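Local coordinates for protein glycoside transferase (PDB 6R2M) that is probably an extracellular glycoside hydrolase acting on exopolysaccharide, and may have transferase activity, at residues S21-V26 / E58-V63. Numbering follows the deposited sequence.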
loop_
_atom_site.group_PDB
_atom_site.type_symbol
_atom_site.label_atom_id
_atom_site.label_comp_id
_atom_site.label_asym_id
_atom_site.label_seq_id
_atom_site.Cartn_x
_atom_site.Cartn_y
_atom_site.Cartn_z
ATOM N N SER A 21 12.129 -16.882 6.711
ATOM C CA SER A 21 10.949 -17.549 7.256
ATOM C C SER A 21 9.667 -17.077 6.581
ATOM O O SER A 21 8.752 -17.881 6.349
ATOM C CB SER A 21 10.884 -17.321 8.767
ATOM O OG SER A 21 10.974 -15.944 9.073
ATOM N N VAL A 22 9.565 -15.778 6.277
ATOM C CA VAL A 22 8.374 -15.276 5.599
ATOM C C VAL A 22 8.274 -15.875 4.202
ATOM O O VAL A 22 7.203 -16.317 3.773
ATOM C CB VAL A 22 8.371 -13.736 5.549
ATOM C CG1 VAL A 22 7.315 -13.248 4.554
ATOM C CG2 VAL A 22 8.109 -13.154 6.921
ATOM N N GLN A 23 9.393 -15.895 3.469
ATOM C CA GLN A 23 9.407 -16.496 2.136
ATOM C C GLN A 23 8.921 -17.940 2.183
ATOM O O GLN A 23 8.103 -18.360 1.357
ATOM C CB GLN A 23 10.819 -16.423 1.540
ATOM C CG GLN A 23 11.340 -14.996 1.357
ATOM C CD GLN A 23 12.208 -14.532 2.527
ATOM O OE1 GLN A 23 11.759 -14.491 3.671
ATOM N NE2 GLN A 23 13.453 -14.182 2.237
ATOM N N THR A 24 9.422 -18.715 3.151
ATOM C CA THR A 24 8.994 -20.101 3.311
ATOM C C THR A 24 7.509 -20.178 3.620
ATOM O O THR A 24 6.789 -20.989 3.029
ATOM C CB THR A 24 9.809 -20.763 4.416
ATOM O OG1 THR A 24 11.185 -20.802 4.011
ATOM C CG2 THR A 24 9.332 -22.196 4.682
ATOM N N TYR A 25 7.027 -19.293 4.496
ATOM C CA TYR A 25 5.617 -19.294 4.872
ATOM C C TYR A 25 4.732 -18.890 3.698
ATOM O O TYR A 25 3.660 -19.471 3.490
ATOM C CB TYR A 25 5.409 -18.355 6.054
ATOM C CG TYR A 25 4.016 -18.385 6.601
ATOM C CD1 TYR A 25 3.661 -19.318 7.565
ATOM C CD2 TYR A 25 3.047 -17.499 6.151
ATOM C CE1 TYR A 25 2.382 -19.363 8.072
ATOM C CE2 TYR A 25 1.749 -17.530 6.662
ATOM C CZ TYR A 25 1.438 -18.471 7.634
ATOM O OH TYR A 25 0.167 -18.549 8.165
ATOM N N VAL A 26 5.177 -17.919 2.898
ATOM C CA VAL A 26 4.389 -17.511 1.741
ATOM C C VAL A 26 4.324 -18.634 0.712
ATOM O O VAL A 26 3.263 -18.914 0.143
ATOM C CB VAL A 26 4.973 -16.219 1.150
ATOM C CG1 VAL A 26 4.383 -15.955 -0.250
ATOM C CG2 VAL A 26 4.681 -15.053 2.106
ATOM N N GLU A 58 8.178 -5.576 -2.059
ATOM C CA GLU A 58 8.661 -4.606 -1.084
ATOM C C GLU A 58 9.355 -5.306 0.082
ATOM O O GLU A 58 10.465 -4.925 0.486
ATOM C CB GLU A 58 7.479 -3.756 -0.612
ATOM C CG GLU A 58 7.832 -2.677 0.366
ATOM C CD GLU A 58 6.636 -1.792 0.694
ATOM O OE1 GLU A 58 5.704 -1.710 -0.136
ATOM O OE2 GLU A 58 6.635 -1.163 1.774
ATOM N N TYR A 59 8.719 -6.347 0.628
ATOM C CA TYR A 59 9.316 -7.109 1.715
ATOM C C TYR A 59 10.653 -7.717 1.302
ATOM O O TYR A 59 11.621 -7.677 2.067
ATOM C CB TYR A 59 8.349 -8.207 2.184
ATOM C CG TYR A 59 8.929 -9.023 3.311
ATOM C CD1 TYR A 59 8.828 -8.576 4.627
ATOM C CD2 TYR A 59 9.628 -10.197 3.059
ATOM C CE1 TYR A 59 9.370 -9.296 5.670
ATOM C CE2 TYR A 59 10.186 -10.936 4.103
ATOM C CZ TYR A 59 10.055 -10.477 5.404
ATOM O OH TYR A 59 10.630 -11.188 6.452
ATOM N N LEU A 60 10.728 -8.280 0.093
ATOM C CA LEU A 60 11.935 -8.984 -0.324
ATOM C C LEU A 60 13.123 -8.046 -0.474
ATOM O O LEU A 60 14.256 -8.451 -0.208
ATOM C CB LEU A 60 11.661 -9.738 -1.627
ATOM C CG LEU A 60 10.621 -10.835 -1.411
ATOM C CD1 LEU A 60 10.160 -11.342 -2.752
ATOM C CD2 LEU A 60 11.110 -11.998 -0.508
ATOM N N VAL A 61 12.891 -6.795 -0.884
ATOM C CA VAL A 61 13.983 -5.822 -0.889
ATOM C C VAL A 61 14.434 -5.538 0.534
ATOM O O VAL A 61 15.640 -5.465 0.815
ATOM C CB VAL A 61 13.560 -4.534 -1.618
ATOM C CG1 VAL A 61 14.658 -3.459 -1.493
ATOM C CG2 VAL A 61 13.281 -4.820 -3.073
ATOM N N GLU A 62 13.476 -5.406 1.460
ATOM C CA GLU A 62 13.813 -5.093 2.843
ATOM C C GLU A 62 14.678 -6.185 3.468
ATOM O O GLU A 62 15.594 -5.885 4.244
ATOM C CB GLU A 62 12.531 -4.877 3.662
ATOM C CG GLU A 62 12.761 -4.502 5.113
ATOM C CD GLU A 62 13.518 -3.191 5.285
ATOM O OE1 GLU A 62 13.399 -2.292 4.419
ATOM O OE2 GLU A 62 14.237 -3.069 6.304
ATOM N N VAL A 63 14.425 -7.451 3.131
ATOM C CA VAL A 63 15.185 -8.559 3.715
ATOM C C VAL A 63 16.331 -9.017 2.810
ATOM O O VAL A 63 16.936 -10.061 3.067
ATOM C CB VAL A 63 14.280 -9.748 4.104
ATOM C CG1 VAL A 63 13.244 -9.308 5.133
ATOM C CG2 VAL A 63 13.593 -10.390 2.885
HETATM O O HOH W 1 11.718 -13.651 6.182
#
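Y59 reaches across the gap between helix 21-29 and the C-terminal end of helix 50-62, and Q23 bridges it from the other side. The two short segments run roughly antiparallel, at 150°, with their axes 11.3 Å apart. With CG anti to its backbone N, the Y59 ring extends straight across and meets V22 tip to tip. V22 puts CG1, its branch anti to the backbone N, over one face of the ring, 4.1 Å from the centroid, a CH-pi contact. Its other methyl, CG2, packs against the phenol end, 3.2 Å from Y59 OH.

Q23 comes to the same ring from the edge. Its chain is bent at chi2 (96°), which turns the amide toward the ring so that OE1 lies in the ring plane, 3.9 Å from Y59 CE2, with amide and ring planes 76° apart. At the bend, Q23 CG slides past the tip of L60, 3.5 Å from L60 CD2. NE2 comes to 3.8 Å from V63 CG2, an apolar neighbour, while its N-H groups bond to D65 and the S19 carbonyl; this fixes which way round the amide sits and leaves OE1 facing the tyrosine.

One water ties the polar ends together. It accepts from V22 N, a first-turn N-H with no carbonyl four residues back within helix 21-29, donates to Q23 OE1 at 2.6 Å, and bonds to Y59 OH at 2.7 Å. Y59 OH is also hydrogen-bonded to K312 NZ of helix 301-312, which covers V22 as well. This is water-mediated packing of the first helix against the end of helix 50-62 in a predominantly helical domain: buried polar groups are satisfied without a direct hydrogen bond between the segments, and the lysine would probably polarise the phenol.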